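Side-chain contact in putative uncharacterized protein (Pseudomonas aeruginosa, PDB 3F6Z), which specifically inhibits C-type lysozymes, acting as a lipoprotein of the bacterial outer membrane: residues Ser42-Pro47 against Tyr72-Lys77. Residues are numbered along the deposited sequence; the frame is centred on the assembly and turned at random.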
# COMPACT_ATOMS: atom_id res chain seq x y z
N SER B 42 10.86 -9.35 -2.38
CA SER B 42 9.96 -10.49 -2.30
C SER B 42 8.76 -10.12 -3.16
O SER B 42 8.09 -9.12 -2.91
CB SER B 42 9.55 -10.72 -0.85
OG SER B 42 8.60 -11.76 -0.74
N LEU B 43 8.49 -10.93 -4.17
CA LEU B 43 7.38 -10.64 -5.07
C LEU B 43 6.42 -11.81 -5.22
O LEU B 43 6.74 -12.94 -4.87
CB LEU B 43 7.93 -10.28 -6.46
CG LEU B 43 9.07 -9.26 -6.51
CD1 LEU B 43 9.64 -9.22 -7.92
CD2 LEU B 43 8.57 -7.88 -6.07
N ALA B 44 5.25 -11.50 -5.76
CA ALA B 44 4.21 -12.48 -6.00
C ALA B 44 3.53 -12.08 -7.29
O ALA B 44 2.97 -10.98 -7.39
CB ALA B 44 3.21 -12.49 -4.85
N VAL B 45 3.59 -12.96 -8.29
CA VAL B 45 2.98 -12.70 -9.58
C VAL B 45 1.60 -13.35 -9.50
O VAL B 45 1.47 -14.57 -9.44
CB VAL B 45 3.82 -13.31 -10.74
CG1 VAL B 45 3.23 -12.93 -12.09
CG2 VAL B 45 5.27 -12.81 -10.64
N VAL B 46 0.57 -12.52 -9.50
CA VAL B 46 -0.77 -13.03 -9.35
C VAL B 46 -1.75 -12.68 -10.44
O VAL B 46 -1.86 -11.52 -10.84
CB VAL B 46 -1.41 -12.53 -8.03
CG1 VAL B 46 -2.77 -13.16 -7.85
CG2 VAL B 46 -0.49 -12.82 -6.85
N PRO B 47 -2.48 -13.68 -10.94
CA PRO B 47 -3.46 -13.39 -11.98
C PRO B 47 -4.74 -13.00 -11.22
O PRO B 47 -5.50 -13.86 -10.76
CB PRO B 47 -3.59 -14.71 -12.74
CG PRO B 47 -3.33 -15.74 -11.66
CD PRO B 47 -2.15 -15.12 -10.91
N TYR B 72 -5.09 -3.79 -5.81
CA TYR B 72 -5.17 -5.04 -5.06
C TYR B 72 -4.13 -5.22 -3.96
O TYR B 72 -3.05 -4.62 -3.99
CB TYR B 72 -5.03 -6.23 -6.01
CG TYR B 72 -6.13 -6.39 -7.03
CD1 TYR B 72 -7.36 -6.96 -6.68
CD2 TYR B 72 -5.94 -5.98 -8.35
CE1 TYR B 72 -8.37 -7.13 -7.63
CE2 TYR B 72 -6.94 -6.15 -9.31
CZ TYR B 72 -8.15 -6.72 -8.94
OH TYR B 72 -9.14 -6.86 -9.89
N ILE B 73 -4.48 -6.08 -3.02
CA ILE B 73 -3.60 -6.46 -1.92
C ILE B 73 -3.74 -7.99 -1.86
O ILE B 73 -4.85 -8.52 -1.82
CB ILE B 73 -4.04 -5.86 -0.56
CG1 ILE B 73 -3.84 -4.34 -0.55
CG2 ILE B 73 -3.22 -6.50 0.56
CD1 ILE B 73 -2.38 -3.88 -0.63
N TRP B 74 -2.61 -8.68 -1.92
CA TRP B 74 -2.59 -10.14 -1.84
C TRP B 74 -1.85 -10.41 -0.53
O TRP B 74 -0.65 -10.18 -0.42
CB TRP B 74 -1.83 -10.72 -3.03
CG TRP B 74 -1.68 -12.22 -2.99
CD1 TRP B 74 -0.52 -12.93 -2.83
CD2 TRP B 74 -2.71 -13.20 -3.17
NE1 TRP B 74 -0.76 -14.28 -2.90
CE2 TRP B 74 -2.10 -14.47 -3.11
CE3 TRP B 74 -4.09 -13.12 -3.39
CZ2 TRP B 74 -2.83 -15.66 -3.25
CZ3 TRP B 74 -4.82 -14.31 -3.53
CH2 TRP B 74 -4.18 -15.56 -3.46
N TRP B 75 -2.59 -10.88 0.47
CA TRP B 75 -2.03 -11.14 1.79
C TRP B 75 -2.12 -12.62 2.16
O TRP B 75 -3.20 -13.16 2.33
CB TRP B 75 -2.81 -10.30 2.81
CG TRP B 75 -2.06 -9.91 4.04
CD1 TRP B 75 -1.00 -10.57 4.62
CD2 TRP B 75 -2.38 -8.82 4.91
NE1 TRP B 75 -0.65 -9.95 5.79
CE2 TRP B 75 -1.48 -8.87 6.00
CE3 TRP B 75 -3.35 -7.80 4.88
CZ2 TRP B 75 -1.51 -7.95 7.05
CZ3 TRP B 75 -3.38 -6.88 5.92
CH2 TRP B 75 -2.47 -6.96 6.99
N THR B 76 -0.96 -13.26 2.30
CA THR B 76 -0.93 -14.67 2.63
C THR B 76 -0.54 -14.92 4.08
O THR B 76 0.22 -14.16 4.68
CB THR B 76 0.06 -15.43 1.73
OG1 THR B 76 1.40 -15.13 2.12
CG2 THR B 76 -0.15 -15.00 0.27
N LYS B 77 -1.06 -16.01 4.63
CA LYS B 77 -0.80 -16.43 6.00
C LYS B 77 -0.78 -17.96 5.92
O LYS B 77 -1.83 -18.60 5.81
CB LYS B 77 -1.94 -15.95 6.91
CG LYS B 77 -1.87 -16.39 8.36
CD LYS B 77 -0.71 -15.75 9.10
CE LYS B 77 -0.72 -16.18 10.56
NZ LYS B 77 0.27 -15.45 11.39
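V46 meets W74 across the interior of the MliC barrel, one methyl branch lying over one face of the indole. V46 CG2 lies 4.0 Å from the centroid of the W74 five-membered ring and 10° off its normal, a CH-pi contact nearest CD1 and CG. The other branch, CG1, stands anti to the backbone N (chi1 -176°), which leaves CG2 beside that N and directed at the indole. A44, two residues earlier on the same side of its strand, brings CB to 4.3 Å from W74 CD1, approaching obliquely. W74 turns CG anti to its own backbone N (chi1 176°), reaching into the interior.

A second shell surrounds and orients the ring. Its NE1 is hydrogen-bonded to Y35 OH, Y23 packs against it edge-to-face, and A81 and L83 of the next strand touch it too. V46 in turn rests on V33 and F56 from the strands flanking its own.

No hydrogen bond joins the two segments. Their contact illustrates how two strands that are not neighbours in an antiparallel barrel meet across its interior through buried side chains: dispersion and a CH-pi interaction supply the cohesion, while a tyrosine hydroxyl satisfies the buried indole N-H.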